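Local coordinates for protein ribose 5-phosphate isomerase RpiB (Thermoanaerobacter tengcongensis, PDB 4EGS) that probably removes phosphate from tyrosine residues of proteins through its N-terminal low molecular weight phosphatase domain, the part present here, which is joined to an RpiB-type sugar isomerase domain, at residues Met35-Val40 and Ala113-Ala118; Met50-Phe55 and Trp66-Ala71; Leu117-Ser122 and Gly149-Pro154; Lys142-Leu147 and Asp174-Lys179. One frame throughout, in Å; residues are numbered along the deposited sequence.

Contact 1. Residues Met35-Val40 and Ala113-Ala118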
loop_
_atom_site.group_PDB
_atom_site.type_symbol
_atom_site.label_atom_id
_atom_site.label_comp_id
_atom_site.label_asym_id
_atom_site.label_seq_id
_atom_site.Cartn_x
_atom_site.Cartn_y
_atom_site.Cartn_z
ATOM N N MET A 35 -3.011 -5.731 1.604
ATOM C CA MET A 35 -1.986 -6.682 2.020
ATOM C C MET A 35 -1.617 -7.688 0.935
ATOM O O MET A 35 -0.466 -8.109 0.842
ATOM C CB MET A 35 -2.406 -7.422 3.295
ATOM C CG MET A 35 -2.407 -6.561 4.544
ATOM S SD MET A 35 -1.919 -7.482 6.015
ATOM C CE MET A 35 -0.237 -7.928 5.587
ATOM N N ARG A 36 -2.588 -8.073 0.113
ATOM C CA ARG A 36 -2.373 -9.149 -0.853
ATOM C C ARG A 36 -2.207 -8.683 -2.300
ATOM O O ARG A 36 -2.981 -7.866 -2.797
ATOM C CB ARG A 36 -3.511 -10.170 -0.768
ATOM C CG ARG A 36 -3.692 -11.005 -2.026
ATOM C CD ARG A 36 -2.899 -12.298 -1.989
ATOM N NE ARG A 36 -3.783 -13.457 -1.903
ATOM C CZ ARG A 36 -4.055 -14.109 -0.778
ATOM N NH1 ARG A 36 -3.500 -13.724 0.363
ATOM N NH2 ARG A 36 -4.876 -15.150 -0.794
ATOM N N VAL A 37 -1.185 -9.215 -2.967
ATOM C CA VAL A 37 -1.049 -9.075 -4.412
ATOM C C VAL A 37 -0.960 -10.462 -5.055
ATOM O O VAL A 37 -0.236 -11.335 -4.574
ATOM C CB VAL A 37 0.161 -8.192 -4.809
ATOM C CG1 VAL A 37 1.435 -8.680 -4.141
ATOM C CG2 VAL A 37 0.324 -8.149 -6.323
ATOM N N LEU A 38 -1.716 -10.664 -6.129
ATOM C CA LEU A 38 -1.788 -11.965 -6.785
ATOM C C LEU A 38 -1.084 -11.943 -8.140
ATOM O O LEU A 38 -1.557 -11.309 -9.081
ATOM C CB LEU A 38 -3.251 -12.367 -6.981
ATOM C CG LEU A 38 -3.671 -13.826 -6.780
ATOM C CD1 LEU A 38 -4.961 -14.100 -7.538
ATOM C CD2 LEU A 38 -2.583 -14.810 -7.188
ATOM N N PHE A 39 0.042 -12.643 -8.238
ATOM C CA PHE A 39 0.744 -12.768 -9.511
ATOM C C PHE A 39 0.163 -13.922 -10.323
ATOM O O PHE A 39 -0.050 -15.015 -9.795
ATOM C CB PHE A 39 2.244 -12.974 -9.291
ATOM C CG PHE A 39 2.924 -11.815 -8.620
ATOM C CD1 PHE A 39 3.117 -10.623 -9.296
ATOM C CD2 PHE A 39 3.380 -11.923 -7.317
ATOM C CE1 PHE A 39 3.746 -9.556 -8.684
ATOM C CE2 PHE A 39 4.010 -10.860 -6.699
ATOM C CZ PHE A 39 4.193 -9.676 -7.383
ATOM N N VAL A 40 -0.093 -13.679 -11.603
ATOM C CA VAL A 40 -0.750 -14.677 -12.441
ATOM C C VAL A 40 0.116 -15.168 -13.597
ATOM O O VAL A 40 0.603 -14.385 -14.412
ATOM C CB VAL A 40 -2.109 -14.174 -12.971
ATOM C CG1 VAL A 40 -2.621 -15.079 -14.083
ATOM C CG2 VAL A 40 -3.115 -14.100 -11.839
ATOM N N ALA A 113 -7.710 -11.030 -3.142
ATOM C CA ALA A 113 -6.675 -10.171 -3.703
ATOM C C ALA A 113 -7.114 -8.713 -3.794
ATOM O O ALA A 113 -8.166 -8.407 -4.356
ATOM C CB ALA A 113 -6.244 -10.682 -5.070
ATOM N N ASP A 114 -6.304 -7.820 -3.234
ATOM C CA ASP A 114 -6.537 -6.388 -3.371
ATOM C C ASP A 114 -6.103 -5.963 -4.765
ATOM O O ASP A 114 -6.660 -5.035 -5.354
ATOM C CB ASP A 114 -5.741 -5.606 -2.323
ATOM C CG ASP A 114 -6.021 -6.071 -0.908
ATOM O OD1 ASP A 114 -7.083 -5.705 -0.360
ATOM O OD2 ASP A 114 -5.176 -6.794 -0.338
ATOM N N LEU A 115 -5.100 -6.664 -5.284
ATOM C CA LEU A 115 -4.526 -6.377 -6.589
ATOM C C LEU A 115 -4.028 -7.674 -7.215
ATOM O O LEU A 115 -3.389 -8.485 -6.548
ATOM C CB LEU A 115 -3.367 -5.390 -6.443
ATOM C CG LEU A 115 -2.387 -5.258 -7.611
ATOM C CD1 LEU A 115 -3.025 -4.532 -8.785
ATOM C CD2 LEU A 115 -1.112 -4.557 -7.166
ATOM N N VAL A 116 -4.329 -7.876 -8.492
ATOM C CA VAL A 116 -3.842 -9.055 -9.197
ATOM C C VAL A 116 -3.080 -8.670 -10.465
ATOM O O VAL A 116 -3.623 -8.018 -11.357
ATOM C CB VAL A 116 -4.983 -10.053 -9.510
ATOM C CG1 VAL A 116 -6.212 -9.327 -10.017
ATOM C CG2 VAL A 116 -4.519 -11.104 -10.503
ATOM N N LEU A 117 -1.813 -9.068 -10.527
ATOM C CA LEU A 117 -0.944 -8.703 -11.642
ATOM C C LEU A 117 -0.570 -9.898 -12.513
ATOM O O LEU A 117 -0.033 -10.893 -12.026
ATOM C CB LEU A 117 0.324 -8.017 -11.130
ATOM C CG LEU A 117 0.146 -6.612 -10.555
ATOM C CD1 LEU A 117 1.488 -6.033 -10.153
ATOM C CD2 LEU A 117 -0.553 -5.709 -11.557
ATOM N N ALA A 118 -0.848 -9.784 -13.807
ATOM C CA ALA A 118 -0.520 -10.836 -14.761
ATOM C C ALA A 118 0.830 -10.566 -15.416
ATOM O O ALA A 118 1.175 -9.418 -15.694
ATOM C CB ALA A 118 -1.607 -10.945 -15.814
#
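Arg36 to Val40 pairs with Leu115 to Ala118 as two neighbouring parallel strands in the central sheet of the low molecular weight phosphatase fold. Leu38 bonds the neighbour through both its backbone groups. Its N reaches Leu115 O at 2.8 Å, in the carbonyl plane, and its O takes Leu117 N. Val40 N then bonds Leu117 O at 2.8 Å. At the start of the strands the backbone bonds to Arg36 O are weak, and the Asp114 side chain adds a firmer one. CB of Asp114 rests 3.6 Å from Arg36 O. CG lies beside the backbone N, chi1 -55°, and brings the carboxylate to the backbone N atoms of Met35 and Arg36. OD2 at the tip accepts Arg36 N at 2.9 Å, nearly along its C-O axis, and weakly accepts Met35 N. Arg36 N would probably lose this partner, and the strand start be less firmly held, if an alanine stood here. The guanidinium of Arg36 turns elsewhere, to a salt bridge with Glu67. Val37, Phe39, Leu115 and Leu117 line one sheet face, where Val37 CG2 meets Leu115 CD2 side by side. Leu38, Val40, Val116 and Ala118 line the other. There Val40 CG2 touches Val116 CG2 at 3.6 Å.

Contact 2. Residues Met50-Phe55 and Trp66-Ala71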
loop_
_atom_site.group_PDB
_atom_site.type_symbol
_atom_site.label_atom_id
_atom_site.label_comp_id
_atom_site.label_asym_id
_atom_site.label_seq_id
_atom_site.Cartn_x
_atom_site.Cartn_y
_atom_site.Cartn_z
ATOM N N MET A 50 8.428 -16.890 -9.089
ATOM C CA MET A 50 9.582 -16.000 -9.009
ATOM C C MET A 50 9.163 -14.591 -8.607
ATOM O O MET A 50 9.754 -13.994 -7.708
ATOM C CB MET A 50 10.340 -15.965 -10.341
ATOM C CG MET A 50 11.168 -17.212 -10.620
ATOM S SD MET A 50 11.760 -17.313 -12.324
ATOM C CE MET A 50 12.982 -16.008 -12.348
ATOM N N ALA A 51 8.143 -14.069 -9.280
ATOM C CA ALA A 51 7.617 -12.744 -8.975
ATOM C C ALA A 51 7.134 -12.675 -7.530
ATOM O O ALA A 51 7.354 -11.682 -6.840
ATOM C CB ALA A 51 6.489 -12.387 -9.928
ATOM N N GLU A 52 6.482 -13.741 -7.080
ATOM C CA GLU A 52 6.022 -13.839 -5.701
ATOM C C GLU A 52 7.200 -13.936 -4.740
ATOM O O GLU A 52 7.199 -13.318 -3.675
ATOM C CB GLU A 52 5.126 -15.064 -5.531
ATOM C CG GLU A 52 4.776 -15.394 -4.094
ATOM C CD GLU A 52 4.193 -16.783 -3.948
ATOM O OE1 GLU A 52 3.824 -17.160 -2.815
ATOM O OE2 GLU A 52 4.110 -17.503 -4.967
ATOM N N GLY A 53 8.204 -14.715 -5.132
ATOM C CA GLY A 53 9.357 -14.974 -4.291
ATOM C C GLY A 53 10.160 -13.742 -3.916
ATOM O O GLY A 53 10.354 -13.463 -2.733
ATOM N N ILE A 54 10.628 -13.002 -4.916
ATOM C CA ILE A 54 11.481 -11.847 -4.650
ATOM C C ILE A 54 10.696 -10.639 -4.133
ATOM O O ILE A 54 11.261 -9.771 -3.469
ATOM C CB ILE A 54 12.354 -11.459 -5.874
ATOM C CG1 ILE A 54 11.754 -10.276 -6.641
ATOM C CG2 ILE A 54 12.572 -12.662 -6.782
ATOM C CD1 ILE A 54 10.661 -10.662 -7.605
ATOM N N PHE A 55 9.398 -10.588 -4.431
ATOM C CA PHE A 55 8.544 -9.529 -3.899
ATOM C C PHE A 55 8.522 -9.608 -2.381
ATOM O O PHE A 55 8.756 -8.614 -1.697
ATOM C CB PHE A 55 7.117 -9.634 -4.443
ATOM C CG PHE A 55 6.160 -8.634 -3.840
ATOM C CD1 PHE A 55 5.999 -7.380 -4.405
ATOM C CD2 PHE A 55 5.421 -8.952 -2.709
ATOM C CE1 PHE A 55 5.121 -6.463 -3.854
ATOM C CE2 PHE A 55 4.545 -8.040 -2.154
ATOM C CZ PHE A 55 4.394 -6.794 -2.728
ATOM N N TRP A 66 2.643 -5.902 2.888
ATOM C CA TRP A 66 2.182 -6.499 1.640
ATOM C C TRP A 66 2.667 -7.940 1.531
ATOM O O TRP A 66 3.763 -8.272 1.981
ATOM C CB TRP A 66 2.675 -5.695 0.433
ATOM C CG TRP A 66 1.865 -4.468 0.135
ATOM C CD1 TRP A 66 2.086 -3.204 0.599
ATOM C CD2 TRP A 66 0.706 -4.390 -0.705
ATOM N NE1 TRP A 66 1.136 -2.344 0.103
ATOM C CE2 TRP A 66 0.278 -3.047 -0.700
ATOM C CE3 TRP A 66 -0.011 -5.325 -1.457
ATOM C CZ2 TRP A 66 -0.838 -2.618 -1.418
ATOM C CZ3 TRP A 66 -1.116 -4.896 -2.171
ATOM C CH2 TRP A 66 -1.519 -3.555 -2.145
ATOM N N GLU A 67 1.845 -8.797 0.934
ATOM C CA GLU A 67 2.230 -10.185 0.712
ATOM C C GLU A 67 1.882 -10.612 -0.707
ATOM O O GLU A 67 0.961 -10.070 -1.320
ATOM C CB GLU A 67 1.552 -11.108 1.726
ATOM C CG GLU A 67 0.089 -11.392 1.430
ATOM C CD GLU A 67 -0.584 -12.170 2.541
ATOM O OE1 GLU A 67 -1.443 -13.026 2.235
ATOM O OE2 GLU A 67 -0.259 -11.921 3.721
ATOM N N ALA A 68 2.624 -11.584 -1.224
ATOM C CA ALA A 68 2.440 -12.038 -2.595
ATOM C C ALA A 68 1.936 -13.472 -2.657
ATOM O O ALA A 68 2.343 -14.321 -1.863
ATOM C CB ALA A 68 3.738 -11.905 -3.371
ATOM N N LYS A 69 1.048 -13.732 -3.609
ATOM C CA LYS A 69 0.595 -15.087 -3.886
ATOM C C LYS A 69 0.587 -15.325 -5.393
ATOM O O LYS A 69 0.597 -14.378 -6.178
ATOM C CB LYS A 69 -0.790 -15.335 -3.285
ATOM C CG LYS A 69 -0.870 -16.550 -2.360
ATOM C CD LYS A 69 -0.848 -17.869 -3.136
ATOM C CE LYS A 69 0.531 -18.521 -3.130
ATOM N NZ LYS A 69 0.608 -19.675 -4.073
ATOM N N SER A 70 0.578 -16.593 -5.791
ATOM C CA SER A 70 0.663 -16.951 -7.202
ATOM C C SER A 70 -0.464 -17.880 -7.634
ATOM O O SER A 70 -1.106 -18.522 -6.804
ATOM C CB SER A 70 2.008 -17.611 -7.498
ATOM O OG SER A 70 3.080 -16.714 -7.282
ATOM N N ALA A 71 -0.687 -17.943 -8.944
ATOM C CA ALA A 71 -1.677 -18.837 -9.535
ATOM C C ALA A 71 -1.472 -18.908 -11.045
ATOM O O ALA A 71 -0.853 -18.024 -11.636
ATOM C CB ALA A 71 -3.088 -18.366 -9.213
#
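Glu52 and Phe55 lie about one helical turn apart and grip the strand at Ala68 and Ser70. Glu52 CG is anti to its backbone N, chi1 170°, and the chain beyond is extended. It leads across the strand, passing Ala68 and bringing the carboxylate between Ser70 OG and the Lys69 chain. Its CG packs 3.7 Å from Ala68 CB. At the tip, OE2 is 2.7 Å from Ser70 OG, close enough to hydrogen-bond. Ser48 O is also within hydrogen-bonding reach of Ser70 OG. The other oxygen of Glu52, OE1, lies 3.6 Å from Lys69 CE. The ammonium of Lys69 stays beyond salt-bridge range, with NZ 4.2 Å from Glu52 OE2, but its charge probably still steadies the carboxylate. The Phe55 ring lies against Ala68 and Trp66. Its CD2 meets Ala68 CB at 3.5 Å, and Trp66 CB comes to the ring edge at CZ, 3.8 Å away. This is the return half of a beta-alpha-beta unit: strand 36-41, helix 47-61, strand 67-72. Helix and strand run nearly antiparallel, at 168°. Further out, Asn56 OD1 bonds Ala68 N and Ser59 OG bonds Trp66 O, so later residues of the helix fix the strand backbone. Glu67 and Lys69 pair by backbone bonds with strand 36-41.

Contact 3. Residues Leu117-Ser122 and Gly149-Pro154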
loop_
_atom_site.group_PDB
_atom_site.type_symbol
_atom_site.label_atom_id
_atom_site.label_comp_id
_atom_site.label_asym_id
_atom_site.label_seq_id
_atom_site.Cartn_x
_atom_site.Cartn_y
_atom_site.Cartn_z
ATOM N N LEU A 117 -1.813 -9.068 -10.527
ATOM C CA LEU A 117 -0.944 -8.703 -11.642
ATOM C C LEU A 117 -0.570 -9.898 -12.513
ATOM O O LEU A 117 -0.033 -10.893 -12.026
ATOM C CB LEU A 117 0.324 -8.017 -11.130
ATOM C CG LEU A 117 0.146 -6.612 -10.555
ATOM C CD1 LEU A 117 1.488 -6.033 -10.153
ATOM C CD2 LEU A 117 -0.553 -5.709 -11.557
ATOM N N ALA A 118 -0.848 -9.784 -13.807
ATOM C CA ALA A 118 -0.520 -10.836 -14.761
ATOM C C ALA A 118 0.830 -10.566 -15.416
ATOM O O ALA A 118 1.175 -9.418 -15.694
ATOM C CB ALA A 118 -1.607 -10.945 -15.814
ATOM N N MET A 119 1.591 -11.628 -15.658
ATOM C CA MET A 119 2.893 -11.504 -16.302
ATOM C C MET A 119 2.748 -11.047 -17.747
ATOM O O MET A 119 3.592 -10.318 -18.268
ATOM C CB MET A 119 3.649 -12.832 -16.250
ATOM C CG MET A 119 4.032 -13.268 -14.850
ATOM S SD MET A 119 5.020 -12.021 -14.007
ATOM C CE MET A 119 4.011 -11.726 -12.560
ATOM N N ALA A 120 1.667 -11.480 -18.390
ATOM C CA ALA A 120 1.429 -11.151 -19.789
ATOM C C ALA A 120 0.011 -10.643 -20.013
ATOM O O ALA A 120 -0.873 -10.847 -19.182
ATOM C CB ALA A 120 1.704 -12.358 -20.668
ATOM N N PHE A 121 -0.196 -9.984 -21.148
ATOM C CA PHE A 121 -1.507 -9.461 -21.512
ATOM C C PHE A 121 -2.483 -10.603 -21.774
ATOM O O PHE A 121 -3.698 -10.433 -21.669
ATOM C CB PHE A 121 -1.394 -8.567 -22.748
ATOM C CG PHE A 121 -2.137 -7.268 -22.628
ATOM C CD1 PHE A 121 -1.714 -6.295 -21.738
ATOM C CD2 PHE A 121 -3.252 -7.015 -23.410
ATOM C CE1 PHE A 121 -2.391 -5.096 -21.625
ATOM C CE2 PHE A 121 -3.933 -5.817 -23.303
ATOM C CZ PHE A 121 -3.502 -4.857 -22.409
ATOM N N SER A 122 -1.939 -11.767 -22.118
ATOM C CA SER A 122 -2.743 -12.960 -22.347
ATOM C C SER A 122 -3.413 -13.414 -21.056
ATOM O O SER A 122 -4.605 -13.724 -21.039
ATOM C CB SER A 122 -1.876 -14.090 -22.902
ATOM O OG SER A 122 -0.883 -14.480 -21.968
ATOM N N GLY A 149 4.118 -4.276 -22.428
ATOM C CA GLY A 149 4.756 -5.535 -22.761
ATOM C C GLY A 149 4.462 -6.649 -21.776
ATOM O O GLY A 149 3.679 -6.481 -20.840
ATOM N N ASP A 150 5.096 -7.796 -21.998
ATOM C CA ASP A 150 4.911 -8.959 -21.141
ATOM C C ASP A 150 6.256 -9.451 -20.628
ATOM O O ASP A 150 7.295 -9.172 -21.224
ATOM C CB ASP A 150 4.244 -10.094 -21.921
ATOM C CG ASP A 150 3.227 -9.599 -22.929
ATOM O OD1 ASP A 150 3.296 -10.034 -24.097
ATOM O OD2 ASP A 150 2.358 -8.786 -22.556
ATOM N N VAL A 151 6.234 -10.185 -19.521
ATOM C CA VAL A 151 7.413 -10.911 -19.073
ATOM C C VAL A 151 7.340 -12.311 -19.667
ATOM O O VAL A 151 6.466 -13.099 -19.310
ATOM C CB VAL A 151 7.489 -10.995 -17.539
ATOM C CG1 VAL A 151 8.758 -11.714 -17.111
ATOM C CG2 VAL A 151 7.436 -9.604 -16.931
ATOM N N GLU A 152 8.257 -12.613 -20.582
ATOM C CA GLU A 152 8.177 -13.832 -21.383
ATOM C C GLU A 152 8.517 -15.106 -20.611
ATOM O O GLU A 152 9.266 -15.077 -19.636
ATOM C CB GLU A 152 9.068 -13.711 -22.623
ATOM C CG GLU A 152 8.872 -12.420 -23.412
ATOM C CD GLU A 152 7.577 -12.389 -24.207
ATOM O OE1 GLU A 152 6.821 -13.385 -24.179
ATOM O OE2 GLU A 152 7.314 -11.362 -24.868
ATOM N N ASP A 153 7.960 -16.223 -21.071
ATOM C CA ASP A 153 8.146 -17.525 -20.438
ATOM C C ASP A 153 9.559 -18.050 -20.670
ATOM O O ASP A 153 9.989 -18.202 -21.815
ATOM C CB ASP A 153 7.124 -18.521 -21.001
ATOM C CG ASP A 153 6.989 -19.777 -20.153
ATOM O OD1 ASP A 153 7.864 -20.039 -19.302
ATOM O OD2 ASP A 153 5.998 -20.515 -20.346
ATOM N N PRO A 154 10.288 -18.328 -19.578
ATOM C CA PRO A 154 11.622 -18.931 -19.659
ATOM C C PRO A 154 11.565 -20.458 -19.763
ATOM O O PRO A 154 12.559 -21.117 -19.479
ATOM C CB PRO A 154 12.260 -18.518 -18.335
ATOM C CG PRO A 154 11.111 -18.459 -17.390
ATOM C CD PRO A 154 9.947 -17.937 -18.198
#
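Asp150 and Val151 meet the turn Met119-Phe121, where strand 115-118 passes into helix 121-130. Asp150 comes first. Its CA lies 3.4 Å from Met119 O, a CA-H...O contact. Its CB packs against Ala120 CB at 3.6 Å. Its CG stands anti to the carbonyl carbon, chi1 -36°, which swings the carboxylate to the start of the helix. There OD2 accepts Phe121 N at 3.2 Å. The N-H comes from above the carboxylate plane, 63° out of it. The negative group sits at the helix N-terminus, where it probably interacts well with the helix dipole. Val151 follows. Its N gives a nearly straight bond to Met119 O at 2.9 Å, so this carbonyl meets both loop residues. The Val151 side chain approaches Met119 loosely, with CB 4.4 Å from SD. It also packs on Glu168 and Leu169 of helix 159-179, and Val151 O makes a weak bond to Arg47 NE. Further along the loop, Asp153 touches Arg47. Asp153 lines the bicarbonate pocket with Cys41 and Arg47, and is the predicted proton donor. The arrangement is that of the acid-bearing loop of low molecular weight tyrosine phosphatases, held beside the phosphate-binding loop.

Contact 4. Residues Lys142-Leu147 and Asp174-Lys179; sequences KEFVGL and DKLIEK
This is an apolar surface contact between the loop after strand 138-140 and the last turns of helix 159-179. Phe144 and Val145 on the loop meet Lys175, Leu176 and Lys179 on the helix. The two loop residues are the middle positions of a type I beta turn, Glu143 to Gly146. Phe144 has CG anti to its backbone N, chi1 -176°, and this carries the ring to the helix. Lys179 lays its aliphatic chain across it. Its CE sits over one ring face, 3.5 Å from Phe144 CE2, and its CD lies 3.5 Å from Phe144 O. Leu176 reaches the same ring atom, with CD2 3.5 Å from Phe144 CE2, and its side chain crosses the ring's at about a right angle. Leu115 and Leu117 of the sheet also touch this ring. Losing the ring to an alanine is likely to leave Leu176 CD2 and Lys179 CE without the surface they rest on. Beside it, Val145 CG1 packs on Lys175 CB at 3.7 Å. Only the end of the Lys175 side chain leads away. Both lysines thus contribute methylenes rather than charge. The hold across this pair is by van der Waals contact, and should depend on fit more than on polar bonds.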
loop_
_atom_site.group_PDB
_atom_site.type_symbol
_atom_site.label_atom_id
_atom_site.label_comp_id
_atom_site.label_asym_id
_atom_site.label_seq_id
_atom_site.Cartn_x
_atom_site.Cartn_y
_atom_site.Cartn_z
ATOM N N LYS A 142 3.494 -5.049 -16.306
ATOM C CA LYS A 142 4.178 -3.908 -16.909
ATOM C C LYS A 142 3.287 -2.670 -16.938
ATOM O O LYS A 142 3.747 -1.558 -16.684
ATOM C CB LYS A 142 4.640 -4.253 -18.327
ATOM C CG LYS A 142 5.637 -5.401 -18.400
ATOM C CD LYS A 142 7.061 -4.930 -18.146
ATOM C CE LYS A 142 7.805 -4.693 -19.448
ATOM N NZ LYS A 142 7.774 -5.901 -20.315
ATOM N N GLU A 143 2.009 -2.866 -17.245
ATOM C CA GLU A 143 1.081 -1.748 -17.394
ATOM C C GLU A 143 0.756 -1.081 -16.061
ATOM O O GLU A 143 0.397 0.095 -16.027
ATOM C CB GLU A 143 -0.209 -2.193 -18.092
ATOM C CG GLU A 143 -1.338 -2.566 -17.143
ATOM C CD GLU A 143 -2.601 -2.979 -17.869
ATOM O OE1 GLU A 143 -3.509 -3.533 -17.216
ATOM O OE2 GLU A 143 -2.688 -2.749 -19.094
ATOM N N PHE A 144 0.882 -1.826 -14.968
ATOM C CA PHE A 144 0.583 -1.281 -13.648
ATOM C C PHE A 144 1.646 -0.275 -13.221
ATOM O O PHE A 144 1.356 0.684 -12.504
ATOM C CB PHE A 144 0.455 -2.395 -12.608
ATOM C CG PHE A 144 0.049 -1.906 -11.242
ATOM C CD1 PHE A 144 -1.286 -1.696 -10.936
ATOM C CD2 PHE A 144 1.001 -1.659 -10.267
ATOM C CE1 PHE A 144 -1.661 -1.246 -9.683
ATOM C CE2 PHE A 144 0.631 -1.209 -9.014
ATOM C CZ PHE A 144 -0.702 -1.003 -8.721
ATOM N N VAL A 145 2.878 -0.497 -13.666
ATOM C CA VAL A 145 3.968 0.417 -13.355
ATOM C C VAL A 145 4.191 1.416 -14.488
ATOM O O VAL A 145 5.241 2.054 -14.572
ATOM C CB VAL A 145 5.278 -0.336 -13.034
ATOM C CG1 VAL A 145 5.102 -1.191 -11.788
ATOM C CG2 VAL A 145 5.709 -1.191 -14.213
ATOM N N GLY A 146 3.193 1.546 -15.359
ATOM C CA GLY A 146 3.218 2.539 -16.418
ATOM C C GLY A 146 3.925 2.112 -17.692
ATOM O O GLY A 146 4.045 2.900 -18.630
ATOM N N LEU A 147 4.394 0.869 -17.734
ATOM C CA LEU A 147 5.103 0.361 -18.905
ATOM C C LEU A 147 4.184 -0.434 -19.829
ATOM O O LEU A 147 2.969 -0.465 -19.640
ATOM C CB LEU A 147 6.291 -0.508 -18.485
ATOM C CG LEU A 147 7.458 0.190 -17.784
ATOM C CD1 LEU A 147 8.580 -0.798 -17.502
ATOM C CD2 LEU A 147 7.965 1.353 -18.619
ATOM N N ASP A 174 10.360 -3.591 -7.839
ATOM C CA ASP A 174 10.868 -2.374 -7.208
ATOM C C ASP A 174 9.907 -1.208 -7.427
ATOM O O ASP A 174 9.592 -0.468 -6.493
ATOM C CB ASP A 174 12.255 -2.013 -7.749
ATOM C CG ASP A 174 13.373 -2.746 -7.031
ATOM O OD1 ASP A 174 13.132 -3.263 -5.920
ATOM O OD2 ASP A 174 14.498 -2.794 -7.572
ATOM N N LYS A 175 9.441 -1.052 -8.663
ATOM C CA LYS A 175 8.471 -0.015 -8.992
ATOM C C LYS A 175 7.126 -0.325 -8.345
ATOM O O LYS A 175 6.415 0.578 -7.903
ATOM C CB LYS A 175 8.292 0.103 -10.507
ATOM C CG LYS A 175 9.576 0.306 -11.290
ATOM C CD LYS A 175 9.274 0.732 -12.720
ATOM C CE LYS A 175 10.472 0.524 -13.633
ATOM N NZ LYS A 175 11.706 1.175 -13.112
ATOM N N LEU A 176 6.790 -1.611 -8.304
ATOM C CA LEU A 176 5.536 -2.079 -7.727
ATOM C C LEU A 176 5.437 -1.675 -6.262
ATOM O O LEU A 176 4.447 -1.083 -5.834
ATOM C CB LEU A 176 5.451 -3.603 -7.838
ATOM C CG LEU A 176 4.109 -4.276 -8.140
ATOM C CD1 LEU A 176 4.095 -5.691 -7.575
ATOM C CD2 LEU A 176 2.931 -3.472 -7.619
ATOM N N ILE A 177 6.477 -2.001 -5.501
ATOM C CA ILE A 177 6.505 -1.751 -4.064
ATOM C C ILE A 177 6.366 -0.266 -3.719
ATOM O O ILE A 177 5.692 0.096 -2.752
ATOM C CB ILE A 177 7.774 -2.358 -3.426
ATOM C CG1 ILE A 177 7.658 -3.883 -3.395
ATOM C CG2 ILE A 177 8.001 -1.819 -2.024
ATOM C CD1 ILE A 177 8.761 -4.568 -2.632
ATOM N N GLU A 178 6.985 0.594 -4.521
ATOM C CA GLU A 178 6.862 2.033 -4.316
ATOM C C GLU A 178 5.449 2.543 -4.601
ATOM O O GLU A 178 4.936 3.396 -3.878
ATOM C CB GLU A 178 7.884 2.798 -5.158
ATOM C CG GLU A 178 9.267 2.854 -4.538
ATOM C CD GLU A 178 10.125 3.950 -5.136
ATOM O OE1 GLU A 178 10.805 4.662 -4.367
ATOM O OE2 GLU A 178 10.120 4.099 -6.376
ATOM N N LYS A 179 4.826 2.021 -5.654
ATOM C CA LYS A 179 3.459 2.408 -5.992
ATOM C C LYS A 179 2.470 1.915 -4.941
ATOM O O LYS A 179 1.523 2.618 -4.589
ATOM C CB LYS A 179 3.058 1.880 -7.373
ATOM C CG LYS A 179 2.860 2.969 -8.419
ATOM C CD LYS A 179 2.074 2.464 -9.622
ATOM C CE LYS A 179 0.606 2.264 -9.284
ATOM N NZ LYS A 179 -0.044 3.527 -8.840
#

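In the fold
Contact 1 lies in the core and contact 3 is also largely buried. Contact 2 is partly buried, and contact 4 is at the surface. Contacts 1 and 2 share the sheet: strand 36-41 lies between 67-72 and 115-118, and Phe39 N probably bonds Lys69 O. Contact 3 takes over where strand 115-118 ends, and Met119 CE packs on both Phe39 and Ala51. Contact 4 covers the sheet face carrying Phe39 and Leu117, where Leu176 CD1 reaches both and Phe55. The chemistry changes with place. Backbone bonds dominate contact 1. A carboxylate and a hydroxyl join apolar packing in contact 2. Two hydrogen bonds, one to a side chain, hold contact 3, whose loop runs on to the predicted proton donor. Contact 4 is apolar.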